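Local atomic coordinates of BsaWI endonuclease (Geobacillus stearothermophilus, PDB entry 4ZSF), a protein that is a type II restriction endonuclease of the PD-(D/E)XK class that binds double-stranded DNA and probably cuts it with the help of metal ions. Residues I38-E43 against A50-A55; K181-F186 against R216-H221. One frame throughout, in Å; residues are numbered along the deposited sequence.

Contact 1: I38-E43 against A50-A55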
ATOM      1  N   ILE A  38      22.540 -15.889   4.497  1.00 16.94           N
ATOM      2  CA  ILE A  38      23.884 -16.101   3.913  1.00 19.26           C
ATOM      3  C   ILE A  38      24.430 -17.471   4.329  1.00 20.77           C
ATOM      4  O   ILE A  38      24.895 -18.227   3.473  1.00 23.05           O
ATOM      5  CB  ILE A  38      24.855 -14.973   4.335  1.00 19.74           C
ATOM      6  CG1 ILE A  38      24.465 -13.668   3.645  1.00 18.87           C
ATOM      7  CG2 ILE A  38      26.380 -15.372   3.989  1.00 26.31           C
ATOM      8  CD1 ILE A  38      25.235 -12.455   4.218  1.00 20.42           C
ATOM      9  N   SER A  39      24.338 -17.786   5.621  0.53 21.32           N
ATOM     10  CA  SER A  39      24.890 -19.021   6.193  0.53 22.15           C
ATOM     11  C   SER A  39      24.241 -20.252   5.603  0.53 23.43           C
ATOM     12  O   SER A  39      24.918 -21.244   5.251  0.53 25.46           O
ATOM     13  CB  SER A  39      24.705 -19.021   7.715  0.53 23.01           C
ATOM     14  OG  SER A  39      25.549 -19.999   8.298  0.53 27.02           O
ATOM     15  N   ALA A  40      22.925 -20.188   5.467  1.00 20.87           N
ATOM     16  CA  ALA A  40      22.151 -21.316   4.936  1.00 23.40           C
ATOM     17  C   ALA A  40      22.403 -21.495   3.470  1.00 25.48           C
ATOM     18  O   ALA A  40      22.412 -22.647   2.989  1.00 28.07           O
ATOM     19  CB  ALA A  40      20.631 -21.100   5.171  1.00 20.02           C
ATOM     20  N   MET A  41      22.534 -20.375   2.722  1.00 20.87           N
ATOM     21  CA  MET A  41      22.860 -20.557   1.303  1.00 23.00           C
ATOM     22  C   MET A  41      24.233 -21.208   1.166  1.00 27.51           C
ATOM     23  O   MET A  41      24.469 -21.956   0.227  1.00 29.81           O
ATOM     24  CB  MET A  41      22.829 -19.235   0.570  1.00 22.80           C
ATOM     25  CG  MET A  41      21.385 -18.778   0.288  1.00 26.65           C
ATOM     26  SD  MET A  41      21.290 -17.276  -0.728  1.00 32.74           S
ATOM     27  CE  MET A  41      22.090 -16.122   0.330  1.00 35.29           C
ATOM     28  N   ARG A  42      25.156 -20.916   2.068  1.00 26.87           N
ATOM     29  CA  ARG A  42      26.406 -21.690   2.069  1.00 29.03           C
ATOM     30  C   ARG A  42      26.280 -23.130   2.528  1.00 30.21           C
ATOM     31  O   ARG A  42      26.897 -24.016   1.946  1.00 32.03           O
ATOM     32  CB  ARG A  42      27.459 -20.972   2.921  1.00 27.91           C
ATOM     33  CG  ARG A  42      27.806 -19.588   2.312  1.00 24.71           C
ATOM     34  CD  ARG A  42      28.711 -18.767   3.247  1.00 25.57           C
ATOM     35  NE  ARG A  42      29.197 -17.528   2.624  1.00 28.02           N
ATOM     36  CZ  ARG A  42      29.613 -16.444   3.285  1.00 28.73           C
ATOM     37  NH1 ARG A  42      29.632 -16.426   4.616  1.00 31.25           N
ATOM     38  NH2 ARG A  42      30.050 -15.401   2.605  1.00 30.23           N
ATOM     39  N   GLU A  43      25.588 -23.392   3.619  1.00 29.10           N
ATOM     40  CA  GLU A  43      25.482 -24.763   4.101  1.00 31.47           C
ATOM     41  C   GLU A  43      24.635 -25.630   3.195  1.00 30.41           C
ATOM     42  O   GLU A  43      24.768 -26.889   3.205  1.00 30.86           O
ATOM     43  CB  GLU A  43      24.883 -24.782   5.509  1.00 35.73           C
ATOM     44  CG  GLU A  43      25.751 -24.087   6.543  1.00 39.45           C
ATOM     45  CD  GLU A  43      27.059 -24.806   6.802  1.00 46.03           C
ATOM     46  OE1 GLU A  43      27.106 -26.040   6.637  1.00 46.14           O
ATOM     47  OE2 GLU A  43      28.036 -24.111   7.147  1.00 52.05           O
ATOM     48  N   ALA A  50      14.905 -18.919  -2.538  1.00 22.14           N
ATOM     49  CA  ALA A  50      13.557 -18.542  -2.103  1.00 26.21           C
ATOM     50  C   ALA A  50      13.040 -19.460  -1.003  1.00 24.86           C
ATOM     51  O   ALA A  50      12.301 -19.011  -0.125  1.00 22.62           O
ATOM     52  CB  ALA A  50      12.585 -18.539  -3.281  1.00 29.31           C
ATOM     53  N   GLU A  51      13.427 -20.734  -1.026  1.00 26.41           N
ATOM     54  CA  GLU A  51      12.969 -21.657   0.012  1.00 27.35           C
ATOM     55  C   GLU A  51      13.661 -21.369   1.348  1.00 22.65           C
ATOM     56  O   GLU A  51      13.085 -21.511   2.434  1.00 21.45           O
ATOM     57  CB  GLU A  51      13.242 -23.099  -0.429  1.00 30.17           C
ATOM     58  CG  GLU A  51      12.353 -23.499  -1.560  1.00 39.04           C
ATOM     59  CD  GLU A  51      10.887 -23.541  -1.143  1.00 48.25           C
ATOM     60  OE1 GLU A  51      10.584 -24.129  -0.078  1.00 49.94           O
ATOM     61  OE2 GLU A  51      10.037 -22.971  -1.864  1.00 54.22           O
ATOM     62  N   ILE A  52      14.952 -21.089   1.270  1.00 20.23           N
ATOM     63  CA  ILE A  52      15.670 -20.638   2.454  1.00 18.87           C
ATOM     64  C   ILE A  52      15.027 -19.371   3.078  1.00 20.43           C
ATOM     65  O   ILE A  52      14.825 -19.280   4.311  1.00 20.10           O
ATOM     66  CB  ILE A  52      17.139 -20.393   2.078  1.00 18.07           C
ATOM     67  CG1 ILE A  52      17.727 -21.757   1.667  1.00 22.56           C
ATOM     68  CG2 ILE A  52      17.893 -19.869   3.291  1.00 21.61           C
ATOM     69  CD1 ILE A  52      19.198 -21.672   1.378  1.00 26.50           C
ATOM     70  N   TRP A  53      14.715 -18.405   2.242  1.00 18.52           N
ATOM     71  CA  TRP A  53      14.091 -17.167   2.723  1.00 19.53           C
ATOM     72  C   TRP A  53      12.783 -17.501   3.432  1.00 20.79           C
ATOM     73  O   TRP A  53      12.475 -16.928   4.449  1.00 19.51           O
ATOM     74  CB  TRP A  53      13.797 -16.235   1.545  1.00 20.03           C
ATOM     75  CG  TRP A  53      13.466 -14.793   1.908  1.00 20.10           C
ATOM     76  CD1 TRP A  53      12.300 -14.111   1.635  1.00 23.23           C
ATOM     77  CD2 TRP A  53      14.353 -13.850   2.512  1.00 19.76           C
ATOM     78  NE1 TRP A  53      12.434 -12.802   2.037  1.00 21.10           N
ATOM     79  CE2 TRP A  53      13.664 -12.619   2.602  1.00 20.99           C
ATOM     80  CE3 TRP A  53      15.667 -13.926   2.991  1.00 20.18           C
ATOM     81  CZ2 TRP A  53      14.259 -11.471   3.110  1.00 17.30           C
ATOM     82  CZ3 TRP A  53      16.255 -12.792   3.525  1.00 22.20           C
ATOM     83  CH2 TRP A  53      15.521 -11.566   3.604  1.00 19.12           C
ATOM     84  N   LYS A  54      12.014 -18.447   2.876  1.00 19.84           N
ATOM     85  CA  LYS A  54      10.773 -18.871   3.567  1.00 20.04           C
ATOM     86  C   LYS A  54      11.003 -19.531   4.940  1.00 21.61           C
ATOM     87  O   LYS A  54      10.205 -19.380   5.846  1.00 21.06           O
ATOM     88  CB  LYS A  54       9.986 -19.859   2.670  1.00 23.61           C
ATOM     89  CG  LYS A  54       9.350 -19.201   1.507  1.00 31.63           C
ATOM     90  CD  LYS A  54       8.581 -20.281   0.721  1.00 37.12           C
ATOM     91  N   ALA A  55      12.110 -20.246   5.105  1.00 19.36           N
ATOM     92  CA  ALA A  55      12.423 -20.850   6.397  1.00 20.78           C
ATOM     93  C   ALA A  55      12.853 -19.765   7.413  1.00 21.36           C
ATOM     94  O   ALA A  55      12.506 -19.818   8.588  1.00 21.76           O
ATOM     95  CB  ALA A  55      13.543 -21.901   6.197  1.00 22.88           C
TER

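Contact 2: K181-F186 against R216-H221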
ATOM      1  N   LYS A 181      -9.293  19.301  -3.437  1.00 22.58           N
ATOM      2  CA  LYS A 181      -9.498  19.448  -4.864  1.00 22.40           C
ATOM      3  C   LYS A 181     -10.985  19.378  -5.276  1.00 22.08           C
ATOM      4  O   LYS A 181     -11.394  20.112  -6.203  1.00 21.62           O
ATOM      5  CB  LYS A 181      -8.673  18.384  -5.625  1.00 24.72           C
ATOM      6  CG  LYS A 181      -7.138  18.641  -5.542  1.00 29.40           C
ATOM      7  CD  LYS A 181      -6.858  20.058  -5.943  1.00 37.80           C
ATOM      8  CE  LYS A 181      -5.394  20.323  -6.286  1.00 46.87           C
ATOM      9  NZ  LYS A 181      -5.309  21.601  -7.107  1.00 52.14           N
ATOM     10  N   ALA A 182     -11.788  18.522  -4.608  1.00 20.91           N
ATOM     11  CA  ALA A 182     -13.222  18.435  -4.879  1.00 20.23           C
ATOM     12  C   ALA A 182     -13.888  19.759  -4.498  1.00 21.73           C
ATOM     13  O   ALA A 182     -14.761  20.252  -5.227  1.00 21.21           O
ATOM     14  CB  ALA A 182     -13.847  17.252  -4.107  1.00 17.76           C
ATOM     15  N   MET A 183     -13.459  20.357  -3.376  1.00 18.36           N
ATOM     16  CA  MET A 183     -14.029  21.671  -2.976  1.00 19.37           C
ATOM     17  C   MET A 183     -13.623  22.728  -3.995  1.00 20.56           C
ATOM     18  O   MET A 183     -14.429  23.606  -4.320  1.00 21.42           O
ATOM     19  CB  MET A 183     -13.562  22.065  -1.547  1.00 19.31           C
ATOM     20  CG  MET A 183     -14.070  21.034  -0.511  1.00 20.19           C
ATOM     21  SD  MET A 183     -13.937  21.620   1.192  1.00 21.66           S
ATOM     22  CE  MET A 183     -12.164  21.605   1.395  1.00 21.86           C
ATOM     23  N   GLU A 184     -12.381  22.663  -4.484  1.00 19.22           N
ATOM     24  CA  GLU A 184     -11.960  23.581  -5.536  1.00 20.80           C
ATOM     25  C   GLU A 184     -12.766  23.439  -6.836  1.00 19.94           C
ATOM     26  O   GLU A 184     -12.875  24.420  -7.611  1.00 24.53           O
ATOM     27  CB  GLU A 184     -10.501  23.363  -5.885  1.00 27.50           C
ATOM     28  CG  GLU A 184      -9.589  24.075  -5.013  1.00 40.23           C
ATOM     29  CD  GLU A 184      -8.141  23.779  -5.450  1.00 54.51           C
ATOM     30  OE1 GLU A 184      -7.894  23.603  -6.684  1.00 53.00           O
ATOM     31  OE2 GLU A 184      -7.286  23.686  -4.540  1.00 56.38           O
ATOM     32  N   ALA A 185     -13.276  22.238  -7.061  1.00 19.23           N
ATOM     33  CA  ALA A 185     -14.111  21.913  -8.231  1.00 20.77           C
ATOM     34  C   ALA A 185     -15.577  22.177  -8.004  1.00 20.93           C
ATOM     35  O   ALA A 185     -16.383  21.867  -8.873  1.00 21.71           O
ATOM     36  CB  ALA A 185     -13.940  20.445  -8.611  1.00 20.29           C
ATOM     37  N   PHE A 186     -15.892  22.757  -6.851  1.00 19.48           N
ATOM     38  CA  PHE A 186     -17.255  23.159  -6.473  1.00 19.12           C
ATOM     39  C   PHE A 186     -18.159  21.944  -6.363  1.00 19.54           C
ATOM     40  O   PHE A 186     -19.316  21.959  -6.816  1.00 20.29           O
ATOM     41  CB  PHE A 186     -17.848  24.197  -7.437  1.00 17.21           C
ATOM     42  CG  PHE A 186     -17.016  25.446  -7.555  1.00 19.48           C
ATOM     43  CD1 PHE A 186     -17.190  26.524  -6.659  1.00 20.27           C
ATOM     44  CD2 PHE A 186     -16.049  25.540  -8.541  1.00 16.84           C
ATOM     45  CE1 PHE A 186     -16.418  27.673  -6.779  1.00 20.66           C
ATOM     46  CE2 PHE A 186     -15.241  26.668  -8.645  1.00 20.62           C
ATOM     47  CZ  PHE A 186     -15.459  27.777  -7.789  1.00 22.54           C
ATOM     48  N   ARG A 216      -4.116  25.555   7.296  1.00 35.89           N
ATOM     49  CA  ARG A 216      -4.760  26.870   7.274  1.00 39.37           C
ATOM     50  C   ARG A 216      -6.265  26.759   6.960  1.00 33.93           C
ATOM     51  O   ARG A 216      -7.086  27.381   7.621  1.00 33.84           O
ATOM     52  CB  ARG A 216      -4.079  27.783   6.260  1.00 48.87           C
ATOM     53  CG  ARG A 216      -4.246  29.279   6.572  1.00 61.19           C
ATOM     54  CD  ARG A 216      -3.560  30.184   5.532  1.00 68.45           C
ATOM     55  NE  ARG A 216      -4.080  29.996   4.167  1.00 71.28           N
ATOM     56  CZ  ARG A 216      -5.155  30.611   3.671  1.00 71.85           C
ATOM     57  NH1 ARG A 216      -5.857  31.455   4.430  1.00 72.90           N
ATOM     58  NH2 ARG A 216      -5.533  30.379   2.417  1.00 70.37           N
ATOM     59  N   LEU A 217      -6.609  25.941   5.975  1.00 29.88           N
ATOM     60  CA  LEU A 217      -8.016  25.792   5.570  1.00 29.09           C
ATOM     61  C   LEU A 217      -8.598  24.476   6.051  1.00 29.01           C
ATOM     62  O   LEU A 217      -7.852  23.529   6.341  1.00 29.79           O
ATOM     63  CB  LEU A 217      -8.137  25.838   4.066  1.00 29.38           C
ATOM     64  CG  LEU A 217      -7.461  27.045   3.402  1.00 33.25           C
ATOM     65  CD1 LEU A 217      -7.722  27.014   1.914  1.00 31.57           C
ATOM     66  CD2 LEU A 217      -8.023  28.313   4.031  1.00 33.92           C
ATOM     67  N   ASN A 218      -9.925  24.404   6.098  1.00 23.10           N
ATOM     68  CA  ASN A 218     -10.613  23.142   6.366  1.00 21.26           C
ATOM     69  C   ASN A 218     -10.365  22.116   5.230  1.00 25.00           C
ATOM     70  O   ASN A 218     -10.183  22.504   4.060  1.00 25.05           O
ATOM     71  CB  ASN A 218     -12.119  23.366   6.563  1.00 21.35           C
ATOM     72  CG  ASN A 218     -12.750  24.207   5.448  1.00 24.38           C
ATOM     73  OD1 ASN A 218     -12.379  25.362   5.277  1.00 24.63           O
ATOM     74  ND2 ASN A 218     -13.685  23.619   4.674  1.00 20.61           N
ATOM     75  N   GLY A 219     -10.339  20.824   5.567  1.00 27.02           N
ATOM     76  CA  GLY A 219      -9.975  19.813   4.574  1.00 25.02           C
ATOM     77  C   GLY A 219     -11.203  19.220   3.905  1.00 21.10           C
ATOM     78  O   GLY A 219     -11.116  18.579   2.820  1.00 21.26           O
ATOM     79  N   TRP A 220     -12.366  19.451   4.538  1.00 19.44           N
ATOM     80  CA  TRP A 220     -13.686  18.950   4.112  1.00 19.86           C
ATOM     81  C   TRP A 220     -14.734  20.011   4.414  1.00 19.51           C
ATOM     82  O   TRP A 220     -14.493  20.855   5.258  1.00 19.84           O
ATOM     83  CB  TRP A 220     -14.119  17.639   4.840  1.00 17.20           C
ATOM     84  CG  TRP A 220     -13.253  16.420   4.468  1.00 19.52           C
ATOM     85  CD1 TRP A 220     -13.561  15.469   3.531  1.00 20.85           C
ATOM     86  CD2 TRP A 220     -11.988  16.068   5.010  1.00 21.34           C
ATOM     87  NE1 TRP A 220     -12.554  14.569   3.453  1.00 20.28           N
ATOM     88  CE2 TRP A 220     -11.579  14.891   4.362  1.00 22.96           C
ATOM     89  CE3 TRP A 220     -11.147  16.633   5.992  1.00 24.01           C
ATOM     90  CZ2 TRP A 220     -10.349  14.276   4.624  1.00 29.29           C
ATOM     91  CZ3 TRP A 220      -9.916  16.002   6.271  1.00 28.81           C
ATOM     92  CH2 TRP A 220      -9.542  14.831   5.596  1.00 28.87           C
ATOM     93  N   HIS A 221     -15.901  19.909   3.777  1.00 17.13           N
ATOM     94  CA  HIS A 221     -17.050  20.695   4.185  1.00 17.46           C
ATOM     95  C   HIS A 221     -17.578  20.194   5.511  1.00 19.98           C
ATOM     96  O   HIS A 221     -18.076  20.963   6.342  1.00 19.28           O
ATOM     97  CB  HIS A 221     -18.169  20.637   3.111  1.00 15.84           C
ATOM     98  CG  HIS A 221     -17.820  21.441   1.901  1.00 16.39           C
ATOM     99  ND1 HIS A 221     -17.736  20.903   0.642  1.00 17.42           N
ATOM    100  CD2 HIS A 221     -17.501  22.758   1.769  1.00 17.01           C
ATOM    101  CE1 HIS A 221     -17.413  21.846  -0.221  1.00 17.31           C
ATOM    102  NE2 HIS A 221     -17.240  22.984   0.439  1.00 19.25           N
TER

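Contact 1: I38-E43 against A50-A55
Ile52 reaches Ala40 and Met41 because its first torsion (chi1 -64°) sets CG1 beside the backbone N and CG2 beside the carbonyl carbon, so that both branches of the fork point across to helix 25-43. The two branches meet different residues. The short one, CG2, touches the methyl of Ala40 at 3.5 Å from Ala40 CB, a close meeting that the small side chain makes possible. The long one is drawn out almost straight (chi2 -175°), which carries CD1 past that methyl until it lies 3.8 Å from Met41 CG and 3.7 Å from the carbonyl oxygen Ala40 O. Met41 offers the first part of its chain and not its sulfur: CG is the touching atom, and the Met41 and Ile52 side chains pass at a slant, while the Met41 chain turns at its last bond before CE. The backbones come nearest at the same place, with Ala40 CA and Ile52 CA 7.0 Å apart.

Neighbouring residues tie this junction into the N-terminal helices. Ala40 also rests on Cys7 of helix 3-22, where Ser39 OG is hydrogen-bonded to Tyr6 OH, and Ile52 packs on Met37 one turn back along helix 25-43. The second subunit of the assembly closes in around the same region: Met94 of that subunit packs on Ile38, and the indole of its Trp83 meets that of Trp53.

Hydrogen bonds and charges play no part between 38-43 and 50-55. The side chains meet through apolar groups, with Ile52 CD1 also resting against the Ala40 carbonyl oxygen, and the two segments bury 125 Å² between them, all of it at three buried residues. The fit therefore depends on van der Waals packing: a forked isoleucine set against an alanine and the first methylene of a methionine chain beyond CB, joining consecutive helices just across their connecting loop.

Contact 2: K181-F186 against R216-H221
Asn218 ND2, which lies against Met183 at the contact, is gripped by two carbonyl oxygens, those of Trp220 and of Tyr265 outside the two segments. The bond to Trp220 O is 2.9 Å long and nearly straight at 178°; the oxygen lies in the plane of the Asn218 amide, whereas the nitrogen approaches from well above the Trp220 carbonyl plane. It links Asn218 to Trp220 within a segment that curves around the end of Met183. The methionine enters from the last turn of helix 172-184, which closes at Phe186 in a Schellman motif. Its sulfur sits almost squarely over one face of the His221 imidazole, with Met183 SD 3.6 Å from the ring centroid and 8° off the normal, and Met183 CG follows over the same face at 3.5 Å from His221 CE1. A bend at chi3 (-70°) then brings CE up against two carbonyl oxygens, 3.4 Å from Asn218 O and 3.5 Å from Gly219 O.

The ring is fixed in turn: His221 NE2 is hydrogen-bonded to Asn264 O and ND1 to Ser189 N of strand 188-193, a pattern consistent with a neutral imidazole. Asn218 O finds no polar partner in the model. Between the segments no hydrogen bond forms; sulfur over imidazole and methyl against carbonyl oxygens join them, while Ser179 and Arg176, earlier in the helix, hydrogen-bond the same loop, whose Asn218 side chain lies about 5 Å from a bound calcium ion.

From the N terminus, the chain forms helix 3-22 and then helix 25-43, and contact 1 closes the short turn into helix 49-65, completing a joint among the N-terminal helices. The long helix 70-103 leads on to the mixed sheet of the nuclease core. There contact 2 closes a larger loop, which includes strand 188-193 and helix 202-209, and ties helix 172-184 to the approach to strand 222-226. The two loops follow in series, neither nesting nor crossing. Contact 1 belongs to the N-terminal helices and contact 2 to the nuclease core; their centres are 52 Å apart, on opposite sides of the chain's centre.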